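PDB 2OXB: beta-fructofuranosidase, insoluble isoenzyme CWINV1 from Arabidopsis thaliana, which hydrolyses terminal non-reducing beta-D-fructofuranoside residues, using sucrose and 1-kestose and, less readily, neokestose and levan as substrates. Local coordinates for residues A149-I161 with A171-E183. The protein carries 1 engineered substitution. Residues are numbered along the deposited sequence; the frame is centred on the assembly and turned at random.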
ATOM      1  N   ALA A 149       9.650  10.214  13.615  1.00 17.20           N
ATOM      2  CA  ALA A 149       9.486  11.081  14.772  1.00 19.34           C
ATOM      3  C   ALA A 149       9.157  12.525  14.400  1.00 21.31           C
ATOM      4  O   ALA A 149       9.742  13.099  13.476  1.00 22.04           O
ATOM      5  CB  ALA A 149      10.748  11.025  15.630  1.00 17.78           C
ATOM      6  N   TRP A 150       8.215  13.097  15.147  1.00 22.97           N
ATOM      7  CA  TRP A 150       7.753  14.465  14.958  1.00 24.23           C
ATOM      8  C   TRP A 150       7.931  15.270  16.244  1.00 27.63           C
ATOM      9  O   TRP A 150       7.542  14.832  17.334  1.00 28.04           O
ATOM     10  CB  TRP A 150       6.285  14.455  14.554  1.00 21.37           C
ATOM     11  CG  TRP A 150       5.377  13.869  15.602  1.00 22.58           C
ATOM     12  CD1 TRP A 150       4.647  14.556  16.539  1.00 20.43           C
ATOM     13  CD2 TRP A 150       5.074  12.477  15.798  1.00 20.64           C
ATOM     14  NE1 TRP A 150       3.907  13.680  17.291  1.00 19.76           N
ATOM     15  CE2 TRP A 150       4.146  12.400  16.860  1.00 20.70           C
ATOM     16  CE3 TRP A 150       5.491  11.292  15.176  1.00 19.23           C
ATOM     17  CZ2 TRP A 150       3.629  11.180  17.315  1.00 21.69           C
ATOM     18  CZ3 TRP A 150       4.981  10.080  15.624  1.00 19.76           C
ATOM     19  CH2 TRP A 150       4.059  10.031  16.684  1.00 21.96           C
ATOM     20  N   LEU A 151       8.520  16.451  16.089  1.00 31.09           N
ATOM     21  CA  LEU A 151       8.810  17.380  17.180  1.00 34.50           C
ATOM     22  C   LEU A 151       7.622  17.688  18.092  1.00 36.56           C
ATOM     23  O   LEU A 151       7.241  16.879  18.938  1.00 36.83           O
ATOM     24  CB  LEU A 151       9.341  18.688  16.589  1.00 36.62           C
ATOM     25  CG  LEU A 151       9.949  19.703  17.560  1.00 40.16           C
ATOM     26  CD1 LEU A 151      11.239  19.123  18.155  1.00 38.04           C
ATOM     27  CD2 LEU A 151      10.234  21.013  16.816  1.00 41.35           C
ATOM     28  N   GLY A 152       7.055  18.880  17.922  1.00 38.07           N
ATOM     29  CA  GLY A 152       5.920  19.285  18.727  1.00 39.38           C
ATOM     30  C   GLY A 152       5.858  20.788  18.900  1.00 41.27           C
ATOM     31  O   GLY A 152       6.649  21.525  18.307  1.00 41.16           O
ATOM     32  N   GLN A 153       4.907  21.249  19.707  1.00 43.47           N
ATOM     33  CA  GLN A 153       4.773  22.673  19.968  1.00 44.63           C
ATOM     34  C   GLN A 153       5.892  23.056  20.931  1.00 43.41           C
ATOM     35  O   GLN A 153       5.890  24.139  21.504  1.00 43.01           O
ATOM     36  CB  GLN A 153       3.410  23.000  20.589  1.00 47.55           C
ATOM     37  CG  GLN A 153       2.732  24.234  19.965  1.00 51.20           C
ATOM     38  CD  GLN A 153       2.043  25.144  20.991  1.00 51.12           C
ATOM     39  OE1 GLN A 153       1.282  24.678  21.838  1.00 51.54           O
ATOM     40  NE2 GLN A 153       2.305  26.448  20.903  1.00 50.14           N
ATOM     41  N   ASP A 154       6.837  22.135  21.106  1.00 42.53           N
ATOM     42  CA  ASP A 154       8.004  22.337  21.964  1.00 41.39           C
ATOM     43  C   ASP A 154       9.179  21.515  21.406  1.00 41.04           C
ATOM     44  O   ASP A 154       9.145  21.075  20.252  1.00 41.06           O
ATOM     45  CB  ASP A 154       7.701  21.919  23.411  1.00 39.98           C
ATOM     46  CG  ASP A 154       6.330  21.289  23.570  1.00 39.47           C
ATOM     47  OD1 ASP A 154       6.052  20.274  22.894  1.00 41.55           O
ATOM     48  OD2 ASP A 154       5.532  21.802  24.381  1.00 37.15           O
ATOM     49  N   LYS A 155      10.213  21.319  22.222  1.00 39.73           N
ATOM     50  CA  LYS A 155      11.397  20.555  21.821  1.00 37.90           C
ATOM     51  C   LYS A 155      11.134  19.060  21.913  1.00 37.77           C
ATOM     52  O   LYS A 155      11.859  18.253  21.332  1.00 38.25           O
ATOM     53  CB  LYS A 155      12.588  20.874  22.733  1.00 36.89           C
ATOM     54  CG  LYS A 155      13.884  20.164  22.332  1.00 35.75           C
ATOM     55  CD  LYS A 155      14.859  20.017  23.497  1.00 33.27           C
ATOM     56  CE  LYS A 155      16.248  19.592  23.010  1.00 32.91           C
ATOM     57  NZ  LYS A 155      16.216  18.468  22.026  1.00 29.80           N
ATOM     58  N   LYS A 156      10.089  18.702  22.646  1.00 36.18           N
ATOM     59  CA  LYS A 156       9.740  17.310  22.872  1.00 36.13           C
ATOM     60  C   LYS A 156       9.457  16.523  21.604  1.00 34.95           C
ATOM     61  O   LYS A 156       8.445  16.732  20.942  1.00 34.28           O
ATOM     62  CB  LYS A 156       8.542  17.252  23.822  1.00 38.32           C
ATOM     63  CG  LYS A 156       8.800  17.985  25.144  1.00 40.85           C
ATOM     64  CD  LYS A 156       7.520  18.431  25.837  1.00 42.60           C
ATOM     65  CE  LYS A 156       7.830  19.281  27.084  1.00 43.10           C
ATOM     66  NZ  LYS A 156       8.579  20.542  26.793  1.00 39.99           N
ATOM     67  N   TRP A 157      10.366  15.615  21.270  1.00 34.65           N
ATOM     68  CA  TRP A 157      10.187  14.780  20.092  1.00 35.49           C
ATOM     69  C   TRP A 157       9.222  13.652  20.433  1.00 34.59           C
ATOM     70  O   TRP A 157       9.307  13.054  21.503  1.00 33.18           O
ATOM     71  CB  TRP A 157      11.528  14.201  19.619  1.00 36.49           C
ATOM     72  CG  TRP A 157      12.366  15.175  18.845  1.00 37.54           C
ATOM     73  CD1 TRP A 157      13.310  16.040  19.341  1.00 37.53           C
ATOM     74  CD2 TRP A 157      12.305  15.413  17.437  1.00 38.20           C
ATOM     75  NE1 TRP A 157      13.835  16.801  18.324  1.00 37.67           N
ATOM     76  CE2 TRP A 157      13.237  16.438  17.145  1.00 38.42           C
ATOM     77  CE3 TRP A 157      11.549  14.862  16.390  1.00 39.09           C
ATOM     78  CZ2 TRP A 157      13.435  16.923  15.845  1.00 39.14           C
ATOM     79  CZ3 TRP A 157      11.743  15.344  15.096  1.00 38.83           C
ATOM     80  CH2 TRP A 157      12.683  16.369  14.838  1.00 39.03           C
ATOM     81  N   ARG A 158       8.295  13.368  19.528  1.00 35.26           N
ATOM     82  CA  ARG A 158       7.326  12.311  19.773  1.00 35.32           C
ATOM     83  C   ARG A 158       7.401  11.237  18.694  1.00 34.89           C
ATOM     84  O   ARG A 158       7.729  11.520  17.542  1.00 35.07           O
ATOM     85  CB  ARG A 158       5.900  12.897  19.860  1.00 36.17           C
ATOM     86  CG  ARG A 158       5.654  13.817  21.080  1.00 36.73           C
ATOM     87  CD  ARG A 158       5.119  15.182  20.655  1.00 38.19           C
ATOM     88  NE  ARG A 158       5.013  16.158  21.747  1.00 39.68           N
ATOM     89  CZ  ARG A 158       4.020  16.209  22.637  1.00 39.09           C
ATOM     90  NH1 ARG A 158       3.023  15.337  22.584  1.00 37.93           N
ATOM     91  NH2 ARG A 158       4.018  17.148  23.577  1.00 37.56           N
ATOM     92  N   VAL A 159       7.136   9.998  19.098  1.00 33.17           N
ATOM     93  CA  VAL A 159       7.130   8.848  18.197  1.00 30.55           C
ATOM     94  C   VAL A 159       6.243   7.785  18.840  1.00 30.90           C
ATOM     95  O   VAL A 159       5.980   7.837  20.041  1.00 32.29           O
ATOM     96  CB  VAL A 159       8.546   8.260  17.973  1.00 29.07           C
ATOM     97  CG1 VAL A 159       9.027   7.508  19.209  1.00 27.36           C
ATOM     98  CG2 VAL A 159       8.529   7.335  16.769  1.00 27.86           C
ATOM     99  N   ILE A 160       5.762   6.835  18.047  1.00 29.36           N
ATOM    100  CA  ILE A 160       4.909   5.790  18.587  1.00 28.46           C
ATOM    101  C   ILE A 160       5.373   4.408  18.149  1.00 29.82           C
ATOM    102  O   ILE A 160       5.979   4.239  17.085  1.00 31.33           O
ATOM    103  CB  ILE A 160       3.458   5.983  18.149  1.00 28.28           C
ATOM    104  CG1 ILE A 160       3.397   6.117  16.631  1.00 23.78           C
ATOM    105  CG2 ILE A 160       2.854   7.206  18.859  1.00 27.95           C
ATOM    106  CD1 ILE A 160       2.000   6.157  16.077  1.00 22.20           C
ATOM    107  N   ILE A 161       5.089   3.414  18.974  1.00 28.81           N
ATOM    108  CA  ILE A 161       5.496   2.058  18.661  1.00 29.17           C
ATOM    109  C   ILE A 161       4.278   1.170  18.716  1.00 27.80           C
ATOM    110  O   ILE A 161       3.311   1.489  19.396  1.00 29.23           O
ATOM    111  CB  ILE A 161       6.571   1.562  19.654  1.00 30.13           C
ATOM    112  CG1 ILE A 161       7.816   2.445  19.541  1.00 31.41           C
ATOM    113  CG2 ILE A 161       6.961   0.132  19.344  1.00 31.32           C
ATOM    114  CD1 ILE A 161       7.664   3.797  20.188  1.00 31.11           C
ATOM    115  N   ALA A 171      -0.637   2.123  20.367  1.00 22.21           N
ATOM    116  CA  ALA A 171       0.585   2.741  19.860  1.00 20.96           C
ATOM    117  C   ALA A 171       1.282   3.439  21.017  1.00 20.87           C
ATOM    118  O   ALA A 171       0.908   4.547  21.381  1.00 22.04           O
ATOM    119  CB  ALA A 171       0.239   3.756  18.773  1.00 19.78           C
ATOM    120  N   ILE A 172       2.289   2.805  21.598  1.00 23.06           N
ATOM    121  CA  ILE A 172       2.982   3.413  22.725  1.00 25.84           C
ATOM    122  C   ILE A 172       3.876   4.554  22.291  1.00 27.89           C
ATOM    123  O   ILE A 172       4.714   4.396  21.410  1.00 30.72           O
ATOM    124  CB  ILE A 172       3.849   2.392  23.465  1.00 27.08           C
ATOM    125  CG1 ILE A 172       2.958   1.277  24.023  1.00 25.90           C
ATOM    126  CG2 ILE A 172       4.649   3.093  24.575  1.00 24.88           C
ATOM    127  CD1 ILE A 172       3.724   0.153  24.658  1.00 25.83           C
ATOM    128  N   THR A 173       3.719   5.709  22.917  1.00 28.95           N
ATOM    129  CA  THR A 173       4.546   6.834  22.531  1.00 29.13           C
ATOM    130  C   THR A 173       5.633   7.156  23.543  1.00 30.20           C
ATOM    131  O   THR A 173       5.487   6.909  24.736  1.00 31.24           O
ATOM    132  CB  THR A 173       3.680   8.079  22.278  1.00 29.21           C
ATOM    133  OG1 THR A 173       4.513   9.241  22.248  1.00 30.52           O
ATOM    134  CG2 THR A 173       2.621   8.220  23.346  1.00 28.41           C
ATOM    135  N   TYR A 174       6.744   7.682  23.046  1.00 30.72           N
ATOM    136  CA  TYR A 174       7.869   8.055  23.892  1.00 30.05           C
ATOM    137  C   TYR A 174       8.267   9.475  23.545  1.00 31.01           C
ATOM    138  O   TYR A 174       8.572   9.766  22.391  1.00 30.91           O
ATOM    139  CB  TYR A 174       9.094   7.167  23.637  1.00 28.51           C
ATOM    140  CG  TYR A 174       9.161   5.872  24.404  1.00 25.14           C
ATOM    141  CD1 TYR A 174       8.379   4.783  24.035  1.00 25.32           C
ATOM    142  CD2 TYR A 174      10.039   5.728  25.481  1.00 23.79           C
ATOM    143  CE1 TYR A 174       8.461   3.573  24.712  1.00 25.83           C
ATOM    144  CE2 TYR A 174      10.132   4.527  26.176  1.00 25.83           C
ATOM    145  CZ  TYR A 174       9.336   3.447  25.785  1.00 26.87           C
ATOM    146  OH  TYR A 174       9.396   2.245  26.469  1.00 28.02           O
ATOM    147  N   THR A 175       8.258  10.358  24.532  1.00 32.65           N
ATOM    148  CA  THR A 175       8.672  11.730  24.295  1.00 33.42           C
ATOM    149  C   THR A 175      10.184  11.721  24.460  1.00 34.24           C
ATOM    150  O   THR A 175      10.722  10.949  25.256  1.00 34.44           O
ATOM    151  CB  THR A 175       8.037  12.718  25.318  1.00 33.81           C
ATOM    152  OG1 THR A 175       8.319  12.288  26.659  1.00 34.19           O
ATOM    153  CG2 THR A 175       6.528  12.789  25.120  1.00 33.99           C
ATOM    154  N   SER A 176      10.876  12.559  23.699  1.00 36.05           N
ATOM    155  CA  SER A 176      12.331  12.624  23.790  1.00 36.86           C
ATOM    156  C   SER A 176      12.800  14.037  24.058  1.00 36.95           C
ATOM    157  O   SER A 176      12.329  14.992  23.446  1.00 37.61           O
ATOM    158  CB  SER A 176      12.984  12.113  22.500  1.00 39.04           C
ATOM    159  OG  SER A 176      14.393  12.067  22.612  1.00 38.48           O
ATOM    160  N   LYS A 177      13.738  14.154  24.985  1.00 37.34           N
ATOM    161  CA  LYS A 177      14.304  15.439  25.351  1.00 36.25           C
ATOM    162  C   LYS A 177      14.988  16.032  24.121  1.00 34.74           C
ATOM    163  O   LYS A 177      14.601  17.093  23.643  1.00 33.33           O
ATOM    164  CB  LYS A 177      15.324  15.233  26.476  1.00 36.44           C
ATOM    165  CG  LYS A 177      14.898  14.244  27.563  1.00 33.88           C
ATOM    166  CD  LYS A 177      13.655  14.715  28.299  1.00 32.33           C
ATOM    167  CE  LYS A 177      13.552  14.098  29.684  1.00 30.99           C
ATOM    168  NZ  LYS A 177      14.586  14.601  30.636  1.00 29.00           N
ATOM    169  N   ASP A 178      16.000  15.316  23.626  1.00 35.59           N
ATOM    170  CA  ASP A 178      16.795  15.703  22.454  1.00 37.09           C
ATOM    171  C   ASP A 178      17.163  14.518  21.560  1.00 35.89           C
ATOM    172  O   ASP A 178      18.322  14.363  21.178  1.00 34.92           O
ATOM    173  CB  ASP A 178      18.090  16.392  22.890  1.00 39.05           C
ATOM    174  CG  ASP A 178      18.723  15.732  24.114  1.00 42.20           C
ATOM    175  OD1 ASP A 178      18.748  14.468  24.188  1.00 39.81           O
ATOM    176  OD2 ASP A 178      19.204  16.493  24.995  1.00 42.00           O
ATOM    177  N   PHE A 179      16.175  13.691  21.237  1.00 35.26           N
ATOM    178  CA  PHE A 179      16.373  12.526  20.382  1.00 35.83           C
ATOM    179  C   PHE A 179      17.419  11.570  20.942  1.00 37.11           C
ATOM    180  O   PHE A 179      18.127  10.909  20.190  1.00 37.71           O
ATOM    181  CB  PHE A 179      16.791  12.960  18.971  1.00 33.39           C
ATOM    182  CG  PHE A 179      16.174  12.137  17.867  1.00 31.49           C
ATOM    183  CD1 PHE A 179      14.930  12.472  17.348  1.00 31.17           C
ATOM    184  CD2 PHE A 179      16.840  11.033  17.341  1.00 31.77           C
ATOM    185  CE1 PHE A 179      14.362  11.724  16.321  1.00 29.62           C
ATOM    186  CE2 PHE A 179      16.276  10.281  16.314  1.00 29.76           C
ATOM    187  CZ  PHE A 179      15.035  10.629  15.804  1.00 29.03           C
ATOM    188  N   LEU A 180      17.511  11.493  22.263  1.00 39.44           N
ATOM    189  CA  LEU A 180      18.473  10.606  22.911  1.00 40.76           C
ATOM    190  C   LEU A 180      17.838   9.981  24.152  1.00 41.76           C
ATOM    191  O   LEU A 180      17.803   8.760  24.294  1.00 41.34           O
ATOM    192  CB  LEU A 180      19.741  11.391  23.281  1.00 42.49           C
ATOM    193  CG  LEU A 180      20.928  10.619  23.869  1.00 42.84           C
ATOM    194  CD1 LEU A 180      22.235  11.209  23.371  1.00 43.71           C
ATOM    195  CD2 LEU A 180      20.854  10.647  25.388  1.00 42.61           C
ATOM    196  N   LYS A 181      17.347  10.827  25.052  1.00 43.73           N
ATOM    197  CA  LYS A 181      16.689  10.357  26.266  1.00 45.44           C
ATOM    198  C   LYS A 181      15.213  10.275  25.911  1.00 45.75           C
ATOM    199  O   LYS A 181      14.592  11.291  25.590  1.00 45.31           O
ATOM    200  CB  LYS A 181      16.880  11.363  27.402  1.00 47.07           C
ATOM    201  CG  LYS A 181      18.317  11.817  27.604  1.00 50.26           C
ATOM    202  CD  LYS A 181      18.396  13.067  28.486  1.00 51.61           C
ATOM    203  CE  LYS A 181      19.832  13.564  28.631  1.00 52.13           C
ATOM    204  NZ  LYS A 181      19.929  14.905  29.288  1.00 51.77           N
ATOM    205  N   TRP A 182      14.652   9.073  25.947  1.00 45.68           N
ATOM    206  CA  TRP A 182      13.250   8.929  25.607  1.00 46.18           C
ATOM    207  C   TRP A 182      12.409   8.478  26.794  1.00 47.86           C
ATOM    208  O   TRP A 182      12.606   7.398  27.360  1.00 47.69           O
ATOM    209  CB  TRP A 182      13.082   7.970  24.428  1.00 44.78           C
ATOM    210  CG  TRP A 182      13.795   8.417  23.184  1.00 43.94           C
ATOM    211  CD1 TRP A 182      15.136   8.436  22.981  1.00 44.38           C
ATOM    212  CD2 TRP A 182      13.202   8.903  21.972  1.00 43.67           C
ATOM    213  NE1 TRP A 182      15.424   8.899  21.721  1.00 44.00           N
ATOM    214  CE2 TRP A 182      14.252   9.196  21.080  1.00 44.09           C
ATOM    215  CE3 TRP A 182      11.886   9.122  21.554  1.00 44.34           C
ATOM    216  CZ2 TRP A 182      14.030   9.693  19.791  1.00 44.31           C
ATOM    217  CZ3 TRP A 182      11.664   9.619  20.271  1.00 44.35           C
ATOM    218  CH2 TRP A 182      12.732   9.898  19.407  1.00 44.41           C
ATOM    219  N   GLU A 183      11.475   9.346  27.169  1.00 49.02           N
ATOM    220  CA  GLU A 183      10.571   9.095  28.276  1.00 50.04           C
ATOM    221  C   GLU A 183       9.350   8.360  27.737  1.00 49.64           C
ATOM    222  O   GLU A 183       8.794   8.729  26.697  1.00 48.78           O
ATOM    223  CB  GLU A 183      10.151  10.422  28.928  1.00 51.67           C
ATOM    224  CG  GLU A 183       9.229  10.273  30.143  1.00 53.10           C
ATOM    225  CD  GLU A 183       9.955   9.825  31.410  1.00 53.89           C
ATOM    226  OE1 GLU A 183       9.321   9.124  32.230  1.00 53.11           O
ATOM    227  OE2 GLU A 183      11.142  10.186  31.595  1.00 53.65           O
TER
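Trp157 and Ser176 pair through two backbone hydrogen bonds. Trp157 N donates to Ser176 O at 3.0 Å. Ser176 N returns a bond to Trp157 O. Farther along, Ile161 N binds Ile172 O at 2.7 Å; the return bond from Ile172 N is weak. Val159 O takes two donors, Tyr174 N and Thr173 OG1, which reach it from opposite faces of its plane. With chi1 at 165°, Thr173 swings OG1 to the side away from its own N, toward that carbonyl.

These bonds join the antiparallel beta hairpin of strands 157-165 and 168-176, whose sheet continues into strand 182-192. It belongs to the N-terminal family 32 glycoside hydrolase domain, a five-bladed beta-propeller. The side chain of Ile161 lies about 5 Å from that of the substrate-binding Arg144.

Aromatic groups gather on the face bearing Trp157, Val159 and Ser176. Phe179 turns its edge to one face of the Trp157 indole, a T-shaped pair with planes at 90° and with Phe179 CD1 3.9 Å from Trp157 CD2. Leu151 CD1 lies over the opposite indole face, toward its rim. Ala149 CB meets Phe179 CE1. Val159 CG1 reaches Trp182 CZ3 at 3.5 Å.

On the other face, Ile160 CG2 touches Thr173 CB at 3.6 Å.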